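Local coordinates for Sn-glycerol-3-phosphate ABC transporter substrate-binding protein UspB (Mycobacterium tuberculosis, PDB 4MFI), which serves as the substrate-binding subunit of an ABC importer, specific for glycerophosphocholine, and probably delivers it to the membrane-bound transporter, at residues Trp164-Pro170 against Phe180-Gly184; Ala258-Ala262 against Ile279-Phe285. One frame throughout, in Å; residues are numbered along the deposited sequence.

Contact 1. Residues Trp164-Pro170 against Phe180-Gly184; sequences WQQAGLP and FDEWG
Leu169, the last residue of a Schellman motif, lies against the indole of Trp183. The motif closes helix 161-166, Gly168 being the first residue to leave helical angles (positive phi), and the chain turns toward helix 177-191 of this periplasmic-binding-protein fold. Two bonds reach back into the last turn, Leu169 N to Trp164 O at 3.0 Å and Gly168 N to Gln165 O at 3.1 Å. The dense part is a CH-pi contact: Leu169 CD2 stands 3.5 Å from the centroid of the Trp183 five-membered ring and 6° off its normal. With Leu169 CG anti to its carbonyl carbon (chi1 -55°), CD1 sits over the Trp164 ring, and one leucine fills the corner between two indoles whose planes meet at 87°. On the buried side Trp164 CH2 reaches the edge of the Phe180 ring at CE1, 3.9 Å away; Tyr159 and Leu187 also pack on Trp164. The solvent side is looser, a smaller patch where exposed Pro170 brings its CG-CD edge to Trp183, with CD 3.9 Å from CZ2. Apolar packing carries the interface, and Trp164 NE1, 3.7 Å from Trp183 CZ3, gives its hydrogen bond outside the two segments, to Arg172 O.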
loop_
_atom_site.group_PDB
_atom_site.type_symbol
_atom_site.label_atom_id
_atom_site.label_comp_id
_atom_site.label_asym_id
_atom_site.label_seq_id
_atom_site.Cartn_x
_atom_site.Cartn_y
_atom_site.Cartn_z
ATOM N N TRP A 164 -16.706 21.285 4.599
ATOM C CA TRP A 164 -15.650 22.258 4.324
ATOM C C TRP A 164 -16.244 23.649 4.125
ATOM O O TRP A 164 -15.740 24.634 4.669
ATOM C CB TRP A 164 -14.866 21.833 3.075
ATOM C CG TRP A 164 -13.468 21.311 3.333
ATOM C CD1 TRP A 164 -12.312 21.789 2.785
ATOM C CD2 TRP A 164 -13.081 20.222 4.200
ATOM N NE1 TRP A 164 -11.231 21.074 3.254
ATOM C CE2 TRP A 164 -11.675 20.103 4.115
ATOM C CE3 TRP A 164 -13.782 19.335 5.029
ATOM C CZ2 TRP A 164 -10.957 19.145 4.841
ATOM C CZ3 TRP A 164 -13.068 18.379 5.744
ATOM C CH2 TRP A 164 -11.671 18.297 5.651
ATOM N N GLN A 165 -17.324 23.723 3.351
ATOM C CA GLN A 165 -17.971 25.000 3.061
ATOM C C GLN A 165 -18.561 25.630 4.319
ATOM O O GLN A 165 -18.399 26.832 4.552
ATOM C CB GLN A 165 -19.058 24.817 2.007
ATOM C CG GLN A 165 -18.525 24.543 0.617
ATOM C CD GLN A 165 -19.637 24.299 -0.384
ATOM O OE1 GLN A 165 -20.790 24.687 -0.160
ATOM N NE2 GLN A 165 -19.302 23.651 -1.494
ATOM N N GLN A 166 -19.228 24.816 5.136
ATOM C CA GLN A 166 -19.844 25.328 6.359
ATOM C C GLN A 166 -18.790 25.813 7.348
ATOM O O GLN A 166 -19.017 26.769 8.101
ATOM C CB GLN A 166 -20.752 24.278 7.008
ATOM C CG GLN A 166 -22.067 24.073 6.271
ATOM C CD GLN A 166 -22.879 25.358 6.159
ATOM O OE1 GLN A 166 -22.878 26.191 7.069
ATOM N NE2 GLN A 166 -23.574 25.526 5.035
ATOM N N ALA A 167 -17.634 25.152 7.337
ATOM C CA ALA A 167 -16.532 25.517 8.215
ATOM C C ALA A 167 -15.699 26.689 7.671
ATOM O O ALA A 167 -14.744 27.133 8.321
ATOM C CB ALA A 167 -15.649 24.305 8.480
ATOM N N GLY A 168 -16.046 27.183 6.480
ATOM C CA GLY A 168 -15.338 28.314 5.891
ATOM C C GLY A 168 -13.934 27.998 5.395
ATOM O O GLY A 168 -13.073 28.876 5.309
ATOM N N LEU A 169 -13.707 26.743 5.044
ATOM C CA LEU A 169 -12.396 26.298 4.597
ATOM C C LEU A 169 -12.226 26.483 3.094
ATOM O O LEU A 169 -13.208 26.457 2.344
ATOM C CB LEU A 169 -12.204 24.827 4.967
ATOM C CG LEU A 169 -12.392 24.487 6.445
ATOM C CD1 LEU A 169 -12.170 22.997 6.670
ATOM C CD2 LEU A 169 -11.463 25.325 7.331
ATOM N N PRO A 170 -10.978 26.670 2.639
ATOM C CA PRO A 170 -10.740 26.667 1.191
ATOM C C PRO A 170 -10.994 25.270 0.625
ATOM O O PRO A 170 -10.894 24.281 1.368
ATOM C CB PRO A 170 -9.258 27.030 1.080
ATOM C CG PRO A 170 -8.659 26.544 2.375
ATOM C CD PRO A 170 -9.724 26.779 3.411
ATOM N N PHE A 180 -4.483 21.178 9.484
ATOM C CA PHE A 180 -5.686 20.387 9.648
ATOM C C PHE A 180 -6.137 20.369 11.102
ATOM O O PHE A 180 -7.329 20.458 11.396
ATOM C CB PHE A 180 -5.528 18.954 9.150
ATOM C CG PHE A 180 -6.805 18.188 9.253
ATOM C CD1 PHE A 180 -7.897 18.580 8.494
ATOM C CD2 PHE A 180 -6.954 17.140 10.155
ATOM C CE1 PHE A 180 -9.123 17.937 8.604
ATOM C CE2 PHE A 180 -8.180 16.475 10.263
ATOM C CZ PHE A 180 -9.264 16.883 9.486
ATOM N N ASP A 181 -5.179 20.249 12.010
ATOM C CA ASP A 181 -5.491 20.225 13.431
ATOM C C ASP A 181 -6.143 21.537 13.883
ATOM O O ASP A 181 -7.008 21.547 14.770
ATOM C CB ASP A 181 -4.220 19.925 14.222
ATOM C CG ASP A 181 -4.465 19.867 15.706
ATOM O OD1 ASP A 181 -5.042 18.860 16.163
ATOM O OD2 ASP A 181 -4.083 20.830 16.409
ATOM N N GLU A 182 -5.761 22.640 13.250
ATOM C CA GLU A 182 -6.411 23.917 13.501
ATOM C C GLU A 182 -7.849 23.920 12.966
ATOM O O GLU A 182 -8.758 24.428 13.630
ATOM C CB GLU A 182 -5.582 25.048 12.880
ATOM C CG GLU A 182 -6.001 26.439 13.281
ATOM C CD GLU A 182 -5.809 26.706 14.753
ATOM O OE1 GLU A 182 -6.646 27.433 15.329
ATOM O OE2 GLU A 182 -4.824 26.197 15.332
ATOM N N TRP A 183 -8.055 23.325 11.786
ATOM C CA TRP A 183 -9.388 23.219 11.186
ATOM C C TRP A 183 -10.340 22.306 11.965
ATOM O O TRP A 183 -11.561 22.488 11.927
ATOM C CB TRP A 183 -9.288 22.642 9.775
ATOM C CG TRP A 183 -8.642 23.519 8.743
ATOM C CD1 TRP A 183 -8.196 24.806 8.893
ATOM C CD2 TRP A 183 -8.408 23.166 7.379
ATOM N NE1 TRP A 183 -7.683 25.267 7.699
ATOM C CE2 TRP A 183 -7.806 24.279 6.753
ATOM C CE3 TRP A 183 -8.645 22.012 6.623
ATOM C CZ2 TRP A 183 -7.445 24.272 5.401
ATOM C CZ3 TRP A 183 -8.295 22.009 5.282
ATOM C CH2 TRP A 183 -7.691 23.132 4.685
ATOM N N GLY A 184 -9.778 21.313 12.649
ATOM C CA GLY A 184 -10.559 20.238 13.242
ATOM C C GLY A 184 -11.741 20.667 14.092
ATOM O O GLY A 184 -12.862 20.216 13.856
#

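Contact 2. Residues Ala258-Ala262 against Ile279-Phe285; sequences ANEFA and ITASARF
The backbones come closest at Ala262 and Ala283, whose CA atoms are 4.6 Å apart where helices 257-262 and 276-282 both end. Two short helices thus meet at their C-terminal ends within the alpha/beta architecture of a solute-binding protein, an approach consistent with the small residues there: Ala262 CB is 4.0 Å from Ser282 CB. Ala283 CA also makes a CA-H...O contact with Ala262 O, with an angle of 158° at the hydrogen.

The main side-chain packing is aromatic. Phe285 turns its edge toward the face of Phe261 in a T-shaped pair, with centroids 5.6 Å apart and planes at 77°; its CZ lies over the outer part of the Phe261 ring. Phe285 CG is tucked between its own backbone N and carbonyl carbon (chi1 55°), and the ring extends back toward the end of helix 257-262. The adjoining part of the rim, CZ and CE2, faces two carbonyls of that helix's last turn, placing Phe285 CZ 3.3 Å from Phe261 O and CE2 equally near Ala262 O. The polarised ring hydrogens probably complement these oxygens.

Ile279 packs against the other helix with both branches. Ile279 CG2 meets the rim of Phe261 close to the ring plane, 3.8 Å from Phe261 CD2, while Ile279 CG1 carries CD1 toward the CB of Ala258. Phe261 is therefore bordered by Ile279 at its edge and Phe285 over one face; Phe287, from strand 287-290, touches both Phe261 and Ile279.

The polar part lies where the helices end. Ile279 O accepts from both Ser282 N and Ala283 N in the last turn of its own helix, whereas a water makes the hydrogen-bonded bridge between the segments: it donates to Ala262 O at 2.7 Å and accepts from Arg284 N at 2.9 Å.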
loop_
_atom_site.group_PDB
_atom_site.type_symbol
_atom_site.label_atom_id
_atom_site.label_comp_id
_atom_site.label_asym_id
_atom_site.label_seq_id
_atom_site.Cartn_x
_atom_site.Cartn_y
_atom_site.Cartn_z
ATOM N N ALA A 258 -14.115 3.793 5.217
ATOM C CA ALA A 258 -14.628 4.226 3.920
ATOM C C ALA A 258 -16.133 4.422 3.995
ATOM O O ALA A 258 -16.675 5.413 3.498
ATOM C CB ALA A 258 -14.281 3.219 2.847
ATOM N N ASN A 259 -16.805 3.473 4.626
ATOM C CA ASN A 259 -18.240 3.561 4.814
ATOM C C ASN A 259 -18.672 4.695 5.757
ATOM O O ASN A 259 -19.681 5.364 5.520
ATOM C CB ASN A 259 -18.760 2.220 5.306
ATOM C CG ASN A 259 -20.217 2.062 5.076
ATOM O OD1 ASN A 259 -20.670 1.918 3.941
ATOM N ND2 ASN A 259 -20.976 2.091 6.153
ATOM N N GLU A 260 -17.922 4.914 6.832
ATOM C CA GLU A 260 -18.251 6.018 7.733
ATOM C C GLU A 260 -18.090 7.365 7.045
ATOM O O GLU A 260 -18.850 8.298 7.304
ATOM C CB GLU A 260 -17.422 5.949 9.018
ATOM C CG GLU A 260 -17.887 4.848 9.963
ATOM C CD GLU A 260 -17.227 4.922 11.324
ATOM O OE1 GLU A 260 -16.767 6.015 11.714
ATOM O OE2 GLU A 260 -17.172 3.880 12.008
ATOM N N PHE A 261 -17.109 7.472 6.158
ATOM C CA PHE A 261 -16.984 8.683 5.365
ATOM C C PHE A 261 -18.136 8.802 4.360
ATOM O O PHE A 261 -18.786 9.849 4.263
ATOM C CB PHE A 261 -15.645 8.764 4.626
ATOM C CG PHE A 261 -15.549 9.972 3.752
ATOM C CD1 PHE A 261 -15.310 11.220 4.313
ATOM C CD2 PHE A 261 -15.767 9.883 2.384
ATOM C CE1 PHE A 261 -15.263 12.358 3.527
ATOM C CE2 PHE A 261 -15.723 11.015 1.589
ATOM C CZ PHE A 261 -15.463 12.255 2.161
ATOM N N ALA A 262 -18.374 7.738 3.598
ATOM C CA ALA A 262 -19.375 7.778 2.529
ATOM C C ALA A 262 -20.791 8.049 3.017
ATOM O O ALA A 262 -21.596 8.610 2.281
ATOM C CB ALA A 262 -19.334 6.494 1.707
ATOM N N ILE A 279 -16.619 4.715 -2.421
ATOM C CA ILE A 279 -17.070 5.990 -1.882
ATOM C C ILE A 279 -17.818 6.790 -2.948
ATOM O O ILE A 279 -18.868 7.375 -2.677
ATOM C CB ILE A 279 -15.881 6.790 -1.308
ATOM C CG1 ILE A 279 -15.306 6.060 -0.084
ATOM C CG2 ILE A 279 -16.308 8.206 -0.956
ATOM C CD1 ILE A 279 -13.959 6.577 0.374
ATOM N N THR A 280 -17.293 6.795 -4.169
ATOM C CA THR A 280 -17.948 7.513 -5.259
ATOM C C THR A 280 -19.363 6.983 -5.495
ATOM O O THR A 280 -20.301 7.753 -5.719
ATOM C CB THR A 280 -17.131 7.416 -6.560
ATOM O OG1 THR A 280 -15.820 7.937 -6.329
ATOM C CG2 THR A 280 -17.803 8.215 -7.676
ATOM N N ALA A 281 -19.519 5.665 -5.425
ATOM C CA ALA A 281 -20.811 5.036 -5.673
ATOM C C ALA A 281 -21.825 5.248 -4.545
ATOM O O ALA A 281 -23.030 5.216 -4.784
ATOM C CB ALA A 281 -20.627 3.551 -5.943
ATOM N N SER A 282 -21.334 5.465 -3.328
ATOM C CA SER A 282 -22.189 5.511 -2.141
ATOM C C SER A 282 -22.480 6.916 -1.614
ATOM O O SER A 282 -23.536 7.154 -1.026
ATOM C CB SER A 282 -21.564 4.686 -1.013
ATOM O OG SER A 282 -21.664 3.303 -1.278
ATOM N N ALA A 283 -21.542 7.838 -1.800
ATOM C CA ALA A 283 -21.679 9.179 -1.236
ATOM C C ALA A 283 -22.794 9.981 -1.899
ATOM O O ALA A 283 -22.867 10.069 -3.125
ATOM C CB ALA A 283 -20.363 9.930 -1.338
ATOM N N ARG A 284 -23.649 10.580 -1.081
ATOM C CA ARG A 284 -24.749 11.389 -1.594
ATOM C C ARG A 284 -24.502 12.868 -1.309
ATOM O O ARG A 284 -25.441 13.650 -1.125
ATOM C CB ARG A 284 -26.074 10.932 -0.988
ATOM C CG ARG A 284 -26.510 9.539 -1.415
ATOM C CD ARG A 284 -27.937 9.278 -0.941
ATOM N NE ARG A 284 -28.455 7.968 -1.326
ATOM C CZ ARG A 284 -29.028 7.700 -2.498
ATOM N NH1 ARG A 284 -29.151 8.646 -3.420
ATOM N NH2 ARG A 284 -29.471 6.477 -2.751
ATOM N N PHE A 285 -23.226 13.231 -1.271
ATOM C CA PHE A 285 -22.795 14.612 -1.104
ATOM C C PHE A 285 -21.556 14.812 -1.969
ATOM O O PHE A 285 -20.927 13.837 -2.386
ATOM C CB PHE A 285 -22.462 14.891 0.369
ATOM C CG PHE A 285 -21.453 13.935 0.952
ATOM C CD1 PHE A 285 -20.096 14.208 0.876
ATOM C CD2 PHE A 285 -21.862 12.771 1.579
ATOM C CE1 PHE A 285 -19.167 13.328 1.395
ATOM C CE2 PHE A 285 -20.930 11.884 2.104
ATOM C CZ PHE A 285 -19.584 12.169 2.012
HETATM O O HOH W 1 -23.877 9.960 1.709
#

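Overall arrangement
From the N terminus, the chain leaves strand 144-160 into helix 161-166. Contact 1 then closes a short loop, nine residues separating its segments, and ties the end of that helix to helix 177-191. Much later, contact 2 spans sixteen residues that include strand 268-272, joining helix 257-262 to the end of helix 276-282 before strand 287-290 begins. The two closures are in series, neither nested nor crossed. The centres of contacts 1 and 2 are 20 Å apart, on the same side of the chain's centre. The nearest atoms of contacts 1 and 2 are about 7 Å apart, without touching. The mixed sheet relates them: strand 268-272 touches contact 1 through Ser268, while strand 144-160 meets contact 2 through Tyr158 and Asn160.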